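Local coordinates for protein peptidase S15/CocE/NonD (Thaumarchaeota archaeon SCGC AB-539-E09, PDB 4PF1) that probably cleaves amino acids from the N-terminal ends of peptides, as a serine aminopeptidase with an alpha/beta hydrolase fold, at residues C404-Y407 and K413-F416; G523-L528 and R571-V576; I51-G56 and I148-G153; R35-P40 and I141-K146; G535-R538 and V543-P546. All coordinates share one frame; numbering follows the deposited sequence. Where two conformers were deposited one is given.

Contact 1: residues C404-Y407 and K413-F416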
# COMPACT_ATOMS: atom_id res chain seq x y z
N CYS A 404 -15.83 14.66 -39.09
CA CYS A 404 -17.23 14.23 -39.11
C CYS A 404 -17.99 14.52 -37.79
O CYS A 404 -17.40 15.00 -36.82
CB CYS A 404 -17.33 12.75 -39.49
SG CYS A 404 -16.75 11.62 -38.20
N ASP A 405 -19.30 14.21 -37.77
CA ASP A 405 -20.19 14.44 -36.63
C ASP A 405 -20.59 13.15 -35.92
O ASP A 405 -20.98 12.18 -36.56
CB ASP A 405 -21.46 15.19 -37.08
CG ASP A 405 -21.30 16.69 -37.27
OD1 ASP A 405 -20.15 17.18 -37.23
OD2 ASP A 405 -22.33 17.37 -37.46
N LEU A 406 -20.54 13.19 -34.59
CA LEU A 406 -20.94 12.10 -33.70
C LEU A 406 -22.24 12.51 -33.00
O LEU A 406 -22.20 13.19 -31.98
CB LEU A 406 -19.80 11.81 -32.70
CG LEU A 406 -19.76 10.42 -32.05
CD1 LEU A 406 -19.92 9.29 -33.08
CD2 LEU A 406 -18.46 10.24 -31.28
N TYR A 407 -23.39 12.14 -33.60
CA TYR A 407 -24.73 12.53 -33.14
C TYR A 407 -25.22 11.79 -31.91
O TYR A 407 -25.07 10.57 -31.82
CB TYR A 407 -25.76 12.34 -34.27
CG TYR A 407 -25.50 13.18 -35.49
CD1 TYR A 407 -25.91 14.51 -35.54
CD2 TYR A 407 -24.88 12.65 -36.61
CE1 TYR A 407 -25.68 15.30 -36.67
CE2 TYR A 407 -24.64 13.43 -37.75
CZ TYR A 407 -25.05 14.75 -37.77
OH TYR A 407 -24.83 15.52 -38.88
N LYS A 413 -28.07 6.02 -27.37
CA LYS A 413 -27.15 5.65 -28.45
C LYS A 413 -26.36 6.86 -28.95
O LYS A 413 -26.80 8.00 -28.82
CB LYS A 413 -27.91 5.00 -29.62
CG LYS A 413 -28.51 3.63 -29.32
CD LYS A 413 -29.11 3.00 -30.57
CE LYS A 413 -29.94 1.78 -30.26
NZ LYS A 413 -31.39 2.10 -30.20
N LEU A 414 -25.20 6.58 -29.55
CA LEU A 414 -24.30 7.57 -30.15
C LEU A 414 -23.79 6.98 -31.48
O LEU A 414 -23.26 5.87 -31.48
CB LEU A 414 -23.14 7.86 -29.18
CG LEU A 414 -22.22 9.03 -29.51
CD1 LEU A 414 -22.88 10.37 -29.19
CD2 LEU A 414 -20.93 8.92 -28.73
N GLY A 415 -24.03 7.68 -32.58
CA GLY A 415 -23.64 7.19 -33.90
C GLY A 415 -23.48 8.25 -34.97
O GLY A 415 -23.75 9.44 -34.73
N PHE A 416 -23.06 7.83 -36.18
CA PHE A 416 -22.83 8.70 -37.33
C PHE A 416 -24.13 9.06 -38.07
O PHE A 416 -24.12 9.95 -38.92
CB PHE A 416 -21.84 8.06 -38.32
CG PHE A 416 -20.43 7.84 -37.81
CD1 PHE A 416 -19.83 8.74 -36.94
CD2 PHE A 416 -19.67 6.76 -38.27
CE1 PHE A 416 -18.52 8.54 -36.49
CE2 PHE A 416 -18.36 6.57 -37.83
CZ PHE A 416 -17.79 7.46 -36.94
O HOH W 1 -22.00 11.51 -39.10

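Contact 2: residues G523-L528 and R571-V576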
# COMPACT_ATOMS: atom_id res chain seq x y z
N GLY A 523 -15.07 -2.15 -17.78
CA GLY A 523 -16.19 -1.22 -17.75
C GLY A 523 -15.82 0.23 -17.49
O GLY A 523 -16.68 1.11 -17.57
N TYR A 524 -14.54 0.48 -17.18
CA TYR A 524 -13.95 1.78 -16.85
C TYR A 524 -14.35 2.86 -17.88
O TYR A 524 -14.10 2.71 -19.08
CB TYR A 524 -12.42 1.61 -16.73
CG TYR A 524 -11.55 2.86 -16.64
CD1 TYR A 524 -11.91 3.93 -15.82
CD2 TYR A 524 -10.29 2.89 -17.23
CE1 TYR A 524 -11.09 5.04 -15.68
CE2 TYR A 524 -9.45 3.99 -17.07
CZ TYR A 524 -9.85 5.07 -16.31
OH TYR A 524 -9.01 6.15 -16.18
N GLN A 525 -15.04 3.89 -17.39
CA GLN A 525 -15.50 5.03 -18.18
C GLN A 525 -14.46 6.15 -18.07
O GLN A 525 -14.67 7.14 -17.36
CB GLN A 525 -16.89 5.49 -17.73
CG GLN A 525 -18.02 4.56 -18.18
CD GLN A 525 -19.39 5.06 -17.80
OE1 GLN A 525 -19.60 6.24 -17.51
NE2 GLN A 525 -20.38 4.18 -17.85
N GLN A 526 -13.32 5.94 -18.74
CA GLN A 526 -12.18 6.85 -18.71
C GLN A 526 -12.50 8.17 -19.40
O GLN A 526 -12.67 8.20 -20.62
CB GLN A 526 -10.97 6.19 -19.39
CG GLN A 526 -9.69 7.03 -19.35
CD GLN A 526 -8.93 6.96 -20.65
OE1 GLN A 526 -8.66 5.88 -21.19
NE2 GLN A 526 -8.56 8.12 -21.16
N MET A 527 -12.51 9.28 -18.63
CA MET A 527 -12.70 10.61 -19.21
C MET A 527 -11.49 10.92 -20.10
O MET A 527 -10.36 10.57 -19.75
CB MET A 527 -12.89 11.67 -18.12
CG MET A 527 -13.54 12.94 -18.65
SD MET A 527 -14.35 13.91 -17.37
CE MET A 527 -12.90 14.62 -16.54
N LEU A 528 -11.74 11.50 -21.28
CA LEU A 528 -10.69 11.74 -22.27
C LEU A 528 -10.58 13.23 -22.63
O LEU A 528 -9.47 13.75 -22.76
CB LEU A 528 -10.98 10.89 -23.53
CG LEU A 528 -9.93 10.91 -24.63
CD1 LEU A 528 -8.74 10.03 -24.26
CD2 LEU A 528 -10.53 10.46 -25.93
N ARG A 571 -15.94 1.60 -26.28
CA ARG A 571 -17.07 2.42 -26.73
C ARG A 571 -16.70 3.89 -26.63
O ARG A 571 -15.88 4.27 -25.78
CB ARG A 571 -18.33 2.15 -25.88
CG ARG A 571 -18.89 0.73 -25.92
CD ARG A 571 -20.14 0.66 -25.07
NE ARG A 571 -20.50 -0.70 -24.68
CZ ARG A 571 -21.71 -1.23 -24.85
NH1 ARG A 571 -22.68 -0.53 -25.42
NH2 ARG A 571 -21.96 -2.47 -24.45
N ILE A 572 -17.34 4.74 -27.46
CA ILE A 572 -17.16 6.19 -27.37
C ILE A 572 -18.38 6.70 -26.60
O ILE A 572 -19.51 6.37 -26.97
CB ILE A 572 -16.99 6.90 -28.75
CG1 ILE A 572 -15.85 6.26 -29.58
CG2 ILE A 572 -16.75 8.41 -28.54
CD1 ILE A 572 -15.87 6.56 -31.06
N MET A 573 -18.15 7.41 -25.50
CA MET A 573 -19.24 7.90 -24.66
C MET A 573 -19.27 9.42 -24.58
O MET A 573 -18.23 10.08 -24.57
CB MET A 573 -19.15 7.30 -23.25
CG MET A 573 -20.22 7.78 -22.29
SD MET A 573 -20.11 6.98 -20.68
CE MET A 573 -20.98 5.46 -21.02
N VAL A 574 -20.49 9.97 -24.50
CA VAL A 574 -20.74 11.39 -24.29
C VAL A 574 -21.63 11.54 -23.04
O VAL A 574 -22.69 10.90 -22.96
CB VAL A 574 -21.34 12.08 -25.54
CG1 VAL A 574 -21.84 13.49 -25.22
CG2 VAL A 574 -20.33 12.12 -26.68
N GLN A 575 -21.18 12.34 -22.07
CA GLN A 575 -21.95 12.64 -20.86
C GLN A 575 -22.21 14.14 -20.78
O GLN A 575 -21.31 14.93 -21.05
CB GLN A 575 -21.23 12.14 -19.59
CG GLN A 575 -21.43 10.64 -19.33
CD GLN A 575 -20.82 10.16 -18.02
OE1 GLN A 575 -20.68 10.91 -17.05
NE2 GLN A 575 -20.51 8.88 -17.96
N VAL A 576 -23.47 14.53 -20.51
CA VAL A 576 -23.87 15.94 -20.39
C VAL A 576 -24.53 16.18 -19.01
O VAL A 576 -25.42 15.43 -18.60
CB VAL A 576 -24.76 16.43 -21.57
CG1 VAL A 576 -25.46 17.75 -21.25
CG2 VAL A 576 -23.94 16.56 -22.85

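Contact 3: residues I51-G56 and I148-G153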
# COMPACT_ATOMS: atom_id res chain seq x y z
N ILE A 51 21.73 31.72 -8.47
CA ILE A 51 22.57 31.24 -9.57
C ILE A 51 23.34 29.98 -9.14
O ILE A 51 24.13 30.02 -8.19
CB ILE A 51 23.53 32.37 -10.06
CG1 ILE A 51 22.74 33.67 -10.38
CG2 ILE A 51 24.35 31.91 -11.27
CD1 ILE A 51 23.47 34.96 -10.00
N LEU A 52 23.11 28.86 -9.84
CA LEU A 52 23.77 27.59 -9.56
C LEU A 52 24.80 27.29 -10.64
O LEU A 52 24.44 27.03 -11.79
CB LEU A 52 22.74 26.44 -9.42
CG LEU A 52 21.53 26.69 -8.51
CD1 LEU A 52 20.51 25.59 -8.65
CD2 LEU A 52 21.95 26.84 -7.04
N ILE A 53 26.08 27.37 -10.29
CA ILE A 53 27.17 27.15 -11.23
C ILE A 53 27.84 25.81 -10.93
O ILE A 53 28.36 25.62 -9.83
CB ILE A 53 28.20 28.32 -11.23
CG1 ILE A 53 27.50 29.70 -11.18
CG2 ILE A 53 29.15 28.21 -12.43
CD1 ILE A 53 28.32 30.81 -10.53
N PRO A 54 27.87 24.86 -11.90
CA PRO A 54 28.57 23.59 -11.65
C PRO A 54 30.07 23.84 -11.46
O PRO A 54 30.63 24.68 -12.15
CB PRO A 54 28.28 22.76 -12.92
CG PRO A 54 27.16 23.47 -13.61
CD PRO A 54 27.31 24.91 -13.26
N LYS A 55 30.69 23.16 -10.49
CA LYS A 55 32.12 23.37 -10.21
C LYS A 55 33.01 22.89 -11.36
O LYS A 55 32.80 21.80 -11.90
CB LYS A 55 32.52 22.71 -8.89
CG LYS A 55 32.14 23.53 -7.66
CD LYS A 55 33.08 23.26 -6.49
CE LYS A 55 32.81 24.17 -5.32
NZ LYS A 55 31.78 23.61 -4.41
N GLY A 56 33.99 23.73 -11.73
CA GLY A 56 34.97 23.44 -12.77
C GLY A 56 34.54 23.77 -14.19
O GLY A 56 35.37 23.73 -15.11
N ILE A 148 28.54 36.75 -14.73
CA ILE A 148 28.86 35.33 -14.56
C ILE A 148 29.92 34.95 -15.60
O ILE A 148 29.60 34.84 -16.79
CB ILE A 148 27.60 34.40 -14.59
CG1 ILE A 148 26.49 34.87 -13.59
CG2 ILE A 148 27.98 32.93 -14.37
CD1 ILE A 148 26.92 35.04 -12.05
N PRO A 149 31.21 34.83 -15.19
CA PRO A 149 32.28 34.58 -16.18
C PRO A 149 32.30 33.16 -16.75
O PRO A 149 32.89 32.95 -17.81
CB PRO A 149 33.55 34.86 -15.39
CG PRO A 149 33.19 34.61 -13.97
CD PRO A 149 31.75 35.00 -13.83
N GLU A 150 31.67 32.20 -16.07
CA GLU A 150 31.63 30.79 -16.50
C GLU A 150 30.66 30.58 -17.68
O GLU A 150 30.66 29.51 -18.28
CB GLU A 150 31.25 29.87 -15.32
CG GLU A 150 32.26 29.83 -14.19
CD GLU A 150 32.19 30.97 -13.19
OE1 GLU A 150 31.13 31.62 -13.09
OE2 GLU A 150 33.21 31.22 -12.52
N SER A 151 29.84 31.60 -18.00
CA SER A 151 28.86 31.48 -19.08
C SER A 151 29.45 31.81 -20.46
O SER A 151 30.47 32.49 -20.55
CB SER A 151 27.65 32.38 -18.80
OG SER A 151 27.90 33.75 -19.06
N ASN A 152 28.79 31.31 -21.53
CA ASN A 152 29.18 31.56 -22.92
C ASN A 152 28.41 32.78 -23.48
O ASN A 152 28.51 33.09 -24.67
CB ASN A 152 28.94 30.30 -23.79
CG ASN A 152 27.49 29.86 -23.91
OD1 ASN A 152 26.58 30.40 -23.27
ND2 ASN A 152 27.24 28.87 -24.74
N GLY A 153 27.67 33.46 -22.60
CA GLY A 153 26.88 34.64 -22.95
C GLY A 153 25.55 34.33 -23.61
O GLY A 153 24.89 35.24 -24.13

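Contact 4: residues R35-P40 and I141-K146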
# COMPACT_ATOMS: atom_id res chain seq x y z
N ARG A 35 25.27 31.10 -5.88
CA ARG A 35 25.40 32.56 -5.84
C ARG A 35 24.04 33.21 -5.65
O ARG A 35 23.15 33.01 -6.48
CB ARG A 35 26.09 33.09 -7.11
CG ARG A 35 27.58 33.28 -6.96
CD ARG A 35 28.18 33.99 -8.17
NE ARG A 35 27.89 35.42 -8.17
CZ ARG A 35 28.49 36.31 -8.95
NH1 ARG A 35 29.43 35.92 -9.80
NH2 ARG A 35 28.16 37.59 -8.89
N GLU A 36 23.86 33.96 -4.56
CA GLU A 36 22.61 34.65 -4.25
C GLU A 36 22.80 36.14 -4.50
O GLU A 36 23.63 36.78 -3.85
CB GLU A 36 22.16 34.37 -2.81
CG GLU A 36 21.89 32.89 -2.56
CD GLU A 36 21.45 32.54 -1.15
OE1 GLU A 36 22.13 32.94 -0.18
OE2 GLU A 36 20.44 31.80 -1.02
N GLU A 37 22.08 36.68 -5.50
CA GLU A 37 22.25 38.08 -5.90
C GLU A 37 20.95 38.85 -5.91
O GLU A 37 19.92 38.35 -6.38
CB GLU A 37 22.91 38.16 -7.29
CG GLU A 37 24.30 37.54 -7.37
CD GLU A 37 25.43 38.33 -6.73
OE1 GLU A 37 25.28 39.56 -6.56
OE2 GLU A 37 26.48 37.72 -6.43
N MET A 38 20.99 40.10 -5.42
CA MET A 38 19.86 41.02 -5.47
C MET A 38 20.11 41.97 -6.64
O MET A 38 20.77 43.00 -6.48
CB MET A 38 19.68 41.76 -4.12
CG MET A 38 19.16 40.88 -3.00
SD MET A 38 17.42 40.37 -3.21
CE MET A 38 16.56 41.85 -2.65
N ILE A 39 19.67 41.56 -7.85
CA ILE A 39 19.91 42.31 -9.08
C ILE A 39 19.00 43.55 -9.15
O ILE A 39 17.77 43.41 -9.12
CB ILE A 39 19.77 41.42 -10.36
CG1 ILE A 39 20.73 40.21 -10.32
CG2 ILE A 39 19.99 42.26 -11.63
CD1 ILE A 39 20.47 39.14 -11.40
N PRO A 40 19.59 44.76 -9.29
CA PRO A 40 18.75 45.96 -9.40
C PRO A 40 18.16 46.12 -10.80
O PRO A 40 18.89 46.02 -11.79
CB PRO A 40 19.70 47.11 -9.05
CG PRO A 40 21.06 46.48 -8.82
CD PRO A 40 21.02 45.10 -9.36
N ILE A 141 18.88 39.28 -17.59
CA ILE A 141 19.76 38.62 -18.56
C ILE A 141 21.04 39.45 -18.77
O ILE A 141 22.13 38.87 -18.82
CB ILE A 141 19.03 38.31 -19.91
CG1 ILE A 141 17.88 37.29 -19.71
CG2 ILE A 141 20.02 37.81 -20.98
CD1 ILE A 141 16.96 37.08 -20.94
N ASP A 142 20.91 40.79 -18.85
CA ASP A 142 22.03 41.71 -19.03
C ASP A 142 23.04 41.61 -17.89
O ASP A 142 24.24 41.56 -18.14
CB ASP A 142 21.54 43.16 -19.17
CG ASP A 142 22.55 44.06 -19.85
OD1 ASP A 142 22.79 43.89 -21.07
OD2 ASP A 142 23.12 44.94 -19.15
N TRP A 143 22.54 41.54 -16.63
CA TRP A 143 23.40 41.39 -15.46
C TRP A 143 24.09 40.01 -15.47
O TRP A 143 25.29 39.94 -15.20
CB TRP A 143 22.60 41.57 -14.16
CG TRP A 143 23.46 41.66 -12.93
CD1 TRP A 143 23.89 42.80 -12.32
CD2 TRP A 143 24.01 40.56 -12.18
NE1 TRP A 143 24.67 42.48 -11.23
CE2 TRP A 143 24.77 41.11 -11.13
CE3 TRP A 143 23.95 39.16 -12.31
CZ2 TRP A 143 25.45 40.32 -10.20
CZ3 TRP A 143 24.63 38.38 -11.40
CH2 TRP A 143 25.37 38.95 -10.36
N LEU A 144 23.32 38.94 -15.74
CA LEU A 144 23.81 37.55 -15.73
C LEU A 144 24.99 37.34 -16.70
O LEU A 144 26.03 36.85 -16.27
CB LEU A 144 22.68 36.56 -16.04
CG LEU A 144 21.65 36.31 -14.93
CD1 LEU A 144 20.42 35.61 -15.48
CD2 LEU A 144 22.25 35.52 -13.77
N VAL A 145 24.83 37.72 -17.99
CA VAL A 145 25.87 37.52 -19.01
C VAL A 145 27.11 38.42 -18.76
O VAL A 145 28.20 38.09 -19.23
CB VAL A 145 25.35 37.68 -20.47
CG1 VAL A 145 24.32 36.61 -20.81
CG2 VAL A 145 24.79 39.09 -20.73
N LYS A 146 26.95 39.53 -18.02
CA LYS A 146 28.04 40.46 -17.70
C LYS A 146 28.77 40.09 -16.40
O LYS A 146 29.94 40.43 -16.26
CB LYS A 146 27.51 41.90 -17.58
CG LYS A 146 27.34 42.63 -18.90
CD LYS A 146 26.66 43.98 -18.69
CE LYS A 146 26.74 44.88 -19.90
NZ LYS A 146 25.70 44.53 -20.91

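Contact 5: residues G535-R538 and V543-P546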
# COMPACT_ATOMS: atom_id res chain seq x y z
N GLY A 535 -23.61 29.37 -19.79
CA GLY A 535 -24.68 29.75 -20.72
C GLY A 535 -24.98 31.22 -20.91
O GLY A 535 -25.45 31.61 -21.98
N ARG A 536 -24.72 32.05 -19.88
CA ARG A 536 -24.96 33.50 -19.96
C ARG A 536 -24.05 34.18 -21.03
O ARG A 536 -24.35 35.30 -21.46
CB ARG A 536 -24.77 34.17 -18.58
CG ARG A 536 -23.32 34.17 -18.09
CD ARG A 536 -23.18 34.28 -16.59
NE ARG A 536 -23.27 35.66 -16.12
CZ ARG A 536 -24.32 36.17 -15.48
NH1 ARG A 536 -24.31 37.43 -15.08
NH2 ARG A 536 -25.38 35.42 -15.23
N TYR A 537 -22.97 33.48 -21.47
CA TYR A 537 -22.03 34.00 -22.48
C TYR A 537 -22.22 33.30 -23.85
O TYR A 537 -21.28 33.27 -24.66
CB TYR A 537 -20.57 33.86 -21.98
CG TYR A 537 -20.35 34.41 -20.59
CD1 TYR A 537 -20.45 35.77 -20.33
CD2 TYR A 537 -20.04 33.56 -19.53
CE1 TYR A 537 -20.28 36.27 -19.04
CE2 TYR A 537 -19.85 34.05 -18.24
CZ TYR A 537 -19.97 35.41 -18.00
OH TYR A 537 -19.80 35.90 -16.73
N ARG A 538 -23.44 32.79 -24.13
CA ARG A 538 -23.78 32.07 -25.37
C ARG A 538 -23.61 32.93 -26.64
O ARG A 538 -23.20 32.40 -27.67
CB ARG A 538 -25.23 31.55 -25.30
CG ARG A 538 -25.58 30.56 -26.41
CD ARG A 538 -27.07 30.25 -26.45
NE ARG A 538 -27.85 31.31 -27.09
CZ ARG A 538 -28.02 31.43 -28.40
NH1 ARG A 538 -27.46 30.56 -29.23
NH2 ARG A 538 -28.75 32.42 -28.89
N VAL A 543 -20.29 40.08 -22.79
CA VAL A 543 -21.55 40.56 -22.19
C VAL A 543 -22.43 39.39 -21.74
O VAL A 543 -22.79 38.53 -22.55
CB VAL A 543 -22.34 41.50 -23.15
CG1 VAL A 543 -23.45 42.23 -22.41
CG2 VAL A 543 -21.41 42.51 -23.84
N ALA A 544 -22.81 39.38 -20.45
CA ALA A 544 -23.69 38.35 -19.90
C ALA A 544 -25.14 38.63 -20.31
O ALA A 544 -25.65 39.73 -20.07
CB ALA A 544 -23.57 38.31 -18.38
N LYS A 545 -25.77 37.66 -20.98
CA LYS A 545 -27.15 37.77 -21.46
C LYS A 545 -28.01 36.62 -20.94
O LYS A 545 -27.55 35.48 -20.92
CB LYS A 545 -27.19 37.81 -23.00
CG LYS A 545 -26.87 39.18 -23.58
CD LYS A 545 -26.63 39.11 -25.08
CE LYS A 545 -26.46 40.47 -25.71
NZ LYS A 545 -27.71 40.95 -26.35
N PRO A 546 -29.28 36.88 -20.52
CA PRO A 546 -30.11 35.78 -20.01
C PRO A 546 -30.58 34.83 -21.11
O PRO A 546 -30.71 35.23 -22.27
CB PRO A 546 -31.31 36.51 -19.38
CG PRO A 546 -31.39 37.79 -20.10
CD PRO A 546 -29.99 38.17 -20.46

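Contact 1: residues C404-Y407 and K413-F416
Leu406 and Leu414 both carry CG anti to the backbone N (chi1 -158° and -170°), and this turns their isobutyl groups to the same face of the paired strands, where the two side chains cross at about a right angle. Their CD2 methyls touch at 3.8 Å. The other branch of Leu406 serves a second partner: its CD1 lies 3.8 Å from CE1 of Phe416. That same ring carbon has the sulfur of Cys404 beside it, SG to CE1 3.9 Å, an oblique sulfur-aromatic contact. The arrangement is a beta hairpin in the antiparallel sheet of the C-terminal non-catalytic domain, where strand 414-415 pairs with strand 401-408. Tyr407 and Gly415 form its antiparallel hydrogen-bonded pair: Tyr407 N donates to Gly415 O over 2.9 Å, somewhat bent, and Gly415 N returns a straighter bond to Tyr407 O over 3.2 Å. Tyr407 lies on the face opposite the leucines, and its ring turns an edge toward the carbonyl oxygens of Gly415 and Phe416. Beyond this pair a water links the two backbones, donating to Asp405 O (2.8 Å) and Phe416 O (2.6 Å). Replacing Leu414 by an alanine removes both methyls and would probably leave Leu406 CD2 without its mate, opening a gap toward Val574 of strand 571-577. Cys404 and Leu406 also bond through their backbones to Ile622 and Ile620, while the carboxylate of Asp405 forms a salt bridge with Arg491.

Contact 2: residues G523-L528 and R571-V576
The amides of Gln525 and Gln575 meet with their planes 78° apart, and one face of the Gln525 amide rests on the thioether of Met573. SD and CE of Met573 come within 3.5 Å and 3.6 Å of Gln525 CD, while Gln575 approaches the rim of the same amide, its NE2 4.0 Å from Gln525 CD. In the four-stranded antiparallel sheet of the non-catalytic domain, strands 525-534 and 571-577 are not neighbours: strand 502-510 runs between them. The contact is thus a bridge of long side chains across an intervening strand, and Ile508 of that strand touches all three of its residues. The chain shapes suit this reach. Gln525 runs extended beyond CG. Met573 has CG anti to its backbone N and stays extended through chi2, then bends at chi3 (-83°), which lays its methyl along the amide of Gln525. The backbone positions are correspondingly far apart, the CA atoms of Gln525 and Met573 being 8.0 Å from each other. All three residues are buried, and the amide of Gln575 is well supplied with partners: OE1 accepts from Thr464 OG1 and Lys506 NZ, and NE2 donates to Gln461 O. These bonds fix which end of the Gln575 amide is nitrogen and hold its rotation. The same NE2 also points a hydrogen at sulfur, making a weak but fairly straight bond of 3.3 Å to Met573 SD, with 160° at the hydrogen.

Contact 3: residues I51-G56 and I148-G153
The carbonyl oxygen of Ile148, whose side chain meets Ile51, is held twice by a single residue: Ser151 OG donates to Ile148 O over 3.0 Å, tilted 21° from the carbonyl plane, and Ser151 N adds a weak bond to it of 3.5 Å. The weak backbone bond belongs to a type I beta turn from Ile148 to Ser151, and the serine hydroxyl reinforces it. The turn presents two side chains to the strand. From its start Ile148 reaches toward Ile51 tip to tip, the two CD1 methyls meeting at 4.0 Å, and Ile51 CG2 is nearly as close to the same methyl of Ile148. Here the chain leaves helix 133-147 and heads for strand 154-160, which in an alpha/beta hydrolase probably leads to the nucleophile elbow; strand 46-54 belongs to the central sheet that the helix packs against. Further round the turn, Glu150 meets Ile53, the two side chains crossing at about a right angle. It is the aliphatic part of the glutamate that does most of the touching: CB and CG of Glu150 both lie 3.9 Å from CG2 of Ile53. A bend at chi2 (81°) then folds the carboxylate back over the isoleucine, and OE1 of Glu150 stands 3.9 Å from Ile53 CD1, a contact of packing and not of charge. Ile100 of strand 100-105 touches Ile51, Ile53 and Ile148 alike. Trp143 of the helix touches Ile51 and Ile148, and the backbone of Glu150 is hydrogen-bonded to that of Thr60.

Contact 4: residues R35-P40 and I141-K146
Trp143 contributes by far the largest buried area, and its indole is met by three residues that follow one another at every second position of the strand. With CG anti to the backbone N (chi1 -170°) the ring system swings out from the helix across Arg35, Glu37 and Ile39. Ile39, second in buried area, lies over one face: its CG1 sits 4.1 Å from the centroid of the five-membered ring of Trp143, a CH-pi contact. Both branches of the isoleucine take part, CD1 of Ile39 touching CE3 of Trp143 at 3.6 Å and CG2 of Ile39 touching CB of Trp143 at 3.7 Å. At the far end of the indole, CG of Glu37 lies 3.5 Å from CH2 of Trp143, approaching obliquely. The Glu37 carboxylate is taken by Arg35 side-on, NE and NH2 both donating to OE2 of Glu37, at 3.2 Å and 3.0 Å. This salt bridge probably steadies the guanidinium, whose NH2 comes to the indole edge, 3.4 Å from Trp143 CH2. Guanidinium and indole planes stand 81° apart, so the guanidinium does not lie flat on the indole. The contact lays helix 133-147 against the edge of the central sheet of the alpha/beta hydrolase fold. Strand 32-40 is one of the two outermost strands of that sheet within the chain, bonded to strand 46-54 through Arg35, Glu37 and Ile39, while Ile141 and Val145 of the helix turn to Val155 of strand 154-160.

Contact 5: residues G535-R538 and V543-P546
Arg536 and Tyr537 meet Ala544 within the long loop that joins strands 525-534 and 553-558 of the non-catalytic domain, where a short 3-10 turn is laid against an irregular returning chain. Gly535 starts the turn: its O accepts from Arg538 N at 3.2 Å, and its backbone is bonded to Ala501. Arg536 follows and does most of the work. Its backbone makes the one hydrogen bond between the segments: Lys545 N donates to Arg536 O over 2.8 Å, in the carbonyl plane and almost perfectly straight at 178°. Beside it a CA-H...O contact runs the other way, from Arg536 CA to Lys545 O, 3.4 Å apart. CG of Arg536 stands between the backbone N and the carbonyl carbon (chi1 68°), the crowded position, from which the side chain passes across the face of the Tyr537 ring, with CG over the ring centre. Further out, NE and NH1 of Arg536 each come to 3.5 Å from Ala544 CB. Both terminal nitrogens of the buried arginine are bonded, NH2 in a salt bridge to Asp500 and NH1 to Val592 O. Shortening Arg536 to an alanine is likely to leave Asp500 without its counter-charge and to uncover one face of Tyr537. Tyr537, next in sequence, has its ring edge-to-face with Trp191, a link to the catalytic part of the chain, and brings CE1 to the same methyl, 3.9 Å from Ala544 CB.

In the fold
The five contacts fall into two groups, on the catalytic and non-catalytic parts of the chain. Contacts 2 and 3 are buried, contacts 1, 4 and 5 partly so. Contacts 3 and 4 share the edge of the hydrolase sheet: strands 32-40 and 46-54 are neighbours, joined by Ile51 N and Arg35 O, and helix 133-147 leads from one contact to the other. Contact 3 is mostly aliphatic; contact 4 adds a salt bridge. Contacts 1 and 2 touch through Leu406 and Leu414 on Ile572, linking two sheets of the non-catalytic domain, with backbone bonds in the hairpin and amides and sulfur in contact 2. Contact 5, nested in the loop that contact 2 closes, relies on backbone and arginine instead of regular strands.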